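Local coordinates for DegV family protein (Eubacterium eligens, PDB 3FDJ) that is of unknown function but, as a member of the DegV family, probably binds a fatty acid or similar lipid, at residues R111-K116 with G144-Y149. Residues are numbered along the deposited sequence; the frame is centred on the assembly and turned at random.
Sequences RVIDSK and GAIDAY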
loop_
_atom_site.group_PDB
_atom_site.type_symbol
_atom_site.label_atom_id
_atom_site.label_comp_id
_atom_site.label_asym_id
_atom_site.label_seq_id
_atom_site.Cartn_x
_atom_site.Cartn_y
_atom_site.Cartn_z
ATOM N N ARG A 111 -2.033 12.510 14.173
ATOM C CA ARG A 111 -0.858 11.640 14.152
ATOM C C ARG A 111 -0.681 11.202 12.726
ATOM O O ARG A 111 -1.609 10.624 12.137
ATOM C CB ARG A 111 -1.044 10.426 15.057
ATOM C CG ARG A 111 -0.058 9.278 14.762
ATOM C CD ARG A 111 1.402 9.646 15.075
ATOM N NE ARG A 111 2.337 8.714 14.422
ATOM C CZ ARG A 111 2.617 7.472 14.837
ATOM N NH1 ARG A 111 3.483 6.748 14.158
ATOM N NH2 ARG A 111 2.071 6.949 15.933
ATOM N N VAL A 112 0.488 11.495 12.165
ATOM C CA VAL A 112 0.835 10.998 10.833
ATOM C C VAL A 112 1.694 9.748 11.034
ATOM O O VAL A 112 2.712 9.804 11.739
ATOM C CB VAL A 112 1.561 12.029 9.986
ATOM C CG1 VAL A 112 1.840 11.452 8.596
ATOM C CG2 VAL A 112 0.767 13.362 9.869
ATOM N N ILE A 113 1.240 8.647 10.429
ATOM C CA ILE A 113 1.891 7.330 10.513
ATOM C C ILE A 113 2.584 7.027 9.194
ATOM O O ILE A 113 1.937 6.846 8.160
ATOM C CB ILE A 113 0.894 6.194 10.826
ATOM C CG1 ILE A 113 0.135 6.473 12.116
ATOM C CG2 ILE A 113 1.641 4.832 10.892
ATOM C CD1 ILE A 113 -1.045 5.531 12.318
ATOM N N ASP A 114 3.913 7.001 9.235
ATOM C CA ASP A 114 4.706 6.483 8.126
ATOM C C ASP A 114 4.531 4.974 8.195
ATOM O O ASP A 114 5.005 4.340 9.128
ATOM C CB ASP A 114 6.175 6.851 8.311
ATOM C CG ASP A 114 7.105 6.181 7.288
ATOM O OD1 ASP A 114 6.616 5.571 6.326
ATOM O OD2 ASP A 114 8.334 6.268 7.495
ATOM N N SER A 115 3.834 4.407 7.224
ATOM C CA SER A 115 3.582 2.964 7.225
ATOM C C SER A 115 4.829 2.145 7.001
ATOM O O SER A 115 4.789 0.945 7.246
ATOM C CB SER A 115 2.566 2.574 6.159
ATOM O OG SER A 115 3.078 2.752 4.846
ATOM N N LYS A 116 5.900 2.765 6.480
ATOM C CA LYS A 116 7.105 2.042 6.082
ATOM C C LYS A 116 6.781 0.992 5.003
ATOM O O LYS A 116 7.533 0.050 4.782
ATOM C CB LYS A 116 7.764 1.384 7.288
ATOM C CG LYS A 116 7.993 2.303 8.483
ATOM C CD LYS A 116 8.713 1.494 9.562
ATOM C CE LYS A 116 8.813 2.184 10.886
ATOM N NZ LYS A 116 9.676 1.353 11.787
ATOM N N GLY A 144 0.060 5.359 20.661
ATOM C CA GLY A 144 1.184 4.535 21.167
ATOM C C GLY A 144 1.184 3.122 20.610
ATOM O O GLY A 144 2.208 2.603 20.173
ATOM N N ALA A 145 0.013 2.516 20.603
ATOM C CA ALA A 145 -0.103 1.081 20.370
ATOM C C ALA A 145 0.050 0.683 18.918
ATOM O O ALA A 145 0.494 -0.441 18.633
ATOM C CB ALA A 145 -1.416 0.556 20.940
ATOM N N ILE A 146 -0.314 1.572 17.994
ATOM C CA ILE A 146 -0.313 1.227 16.580
ATOM C C ILE A 146 1.114 0.913 16.100
ATOM O O ILE A 146 1.316 -0.008 15.302
ATOM C CB ILE A 146 -1.001 2.311 15.704
ATOM C CG1 ILE A 146 -1.224 1.774 14.288
ATOM C CG2 ILE A 146 -0.234 3.651 15.691
ATOM C CD1 ILE A 146 -2.249 0.571 14.221
ATOM N N ASP A 147 2.099 1.663 16.600
ATOM C CA ASP A 147 3.505 1.405 16.214
ATOM C C ASP A 147 4.016 0.045 16.686
ATOM O O ASP A 147 4.786 -0.612 15.983
ATOM C CB ASP A 147 4.403 2.515 16.681
ATOM C CG ASP A 147 3.953 3.846 16.157
ATOM O OD1 ASP A 147 4.434 4.247 15.067
ATOM O OD2 ASP A 147 3.051 4.442 16.782
ATOM N N ALA A 148 3.555 -0.402 17.844
ATOM C CA ALA A 148 3.898 -1.731 18.325
ATOM C C ALA A 148 3.272 -2.820 17.442
ATOM O O ALA A 148 3.924 -3.815 17.103
ATOM C CB ALA A 148 3.439 -1.887 19.778
ATOM N N TYR A 149 2.001 -2.621 17.097
ATOM C CA TYR A 149 1.246 -3.522 16.218
ATOM C C TYR A 149 1.924 -3.673 14.847
ATOM O O TYR A 149 2.043 -4.799 14.307
ATOM C CB TYR A 149 -0.197 -3.019 16.077
ATOM C CG TYR A 149 -1.011 -3.820 15.095
ATOM C CD1 TYR A 149 -1.660 -4.982 15.498
ATOM C CD2 TYR A 149 -1.088 -3.454 13.755
ATOM C CE1 TYR A 149 -2.389 -5.753 14.580
ATOM C CE2 TYR A 149 -1.820 -4.197 12.838
ATOM C CZ TYR A 149 -2.477 -5.337 13.254
ATOM O OH TYR A 149 -3.203 -6.101 12.363
#
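Arg111, on strand 109-114, reaches across to helix 139-150 and meets the carboxylate of Asp147 end-on, in a bidentate salt bridge. Arg111 NH1 donates to Asp147 OD1 and Arg111 NH2 to Asp147 OD2, both at 2.8 Å and nearly straight. Each oxygen receives its donor on the syn lone pair, and guanidinium and carboxylate lie almost coplanar, their planes 7° apart. NH2 of Arg111 also forms a salt bridge with Asp143, one turn earlier on the same helix, so two acidic side chains share the one cation and would be expected to stabilise its charge. The third nitrogen turns back to its own strand: Arg111 NE donates to Val112 O at 2.9 Å, from well above the carbonyl plane. A bend at chi2 (66°) folds the arginine chain for this bond and leaves both terminal nitrogens directed at the helix. One guanidinium face is packed by Ile113, whose CG1 sits 3.7 Å above the centre of the plane. Beneath the polar pair, Ile113 CD1 touches Ile146 CG2 at 3.9 Å, beginning an apolar layer that Met150 extends. A methionine in place of Arg111 would probably leave Asp143 and Asp147 without their shared counter-charge and Val112 O without the NE donor. Further along, Asp114 OD1 accepts from Lys116 N at 2.9 Å, an Asx turn, and from the backbone N of Ala85; Ser115 OG is hydrogen-bonded to Thr82 O and Ser117 N. Strand 109-114 pairs in parallel with strand 77-82, and helix 120-134 intervenes before helix 139-150, the 144-149 part of which runs almost parallel to residues 111-114, 6° between axes. This is helix-on-sheet packing of the α/β kind found in the N-terminal part of DegV proteins, with a salt bridge beside an isoleucine contact.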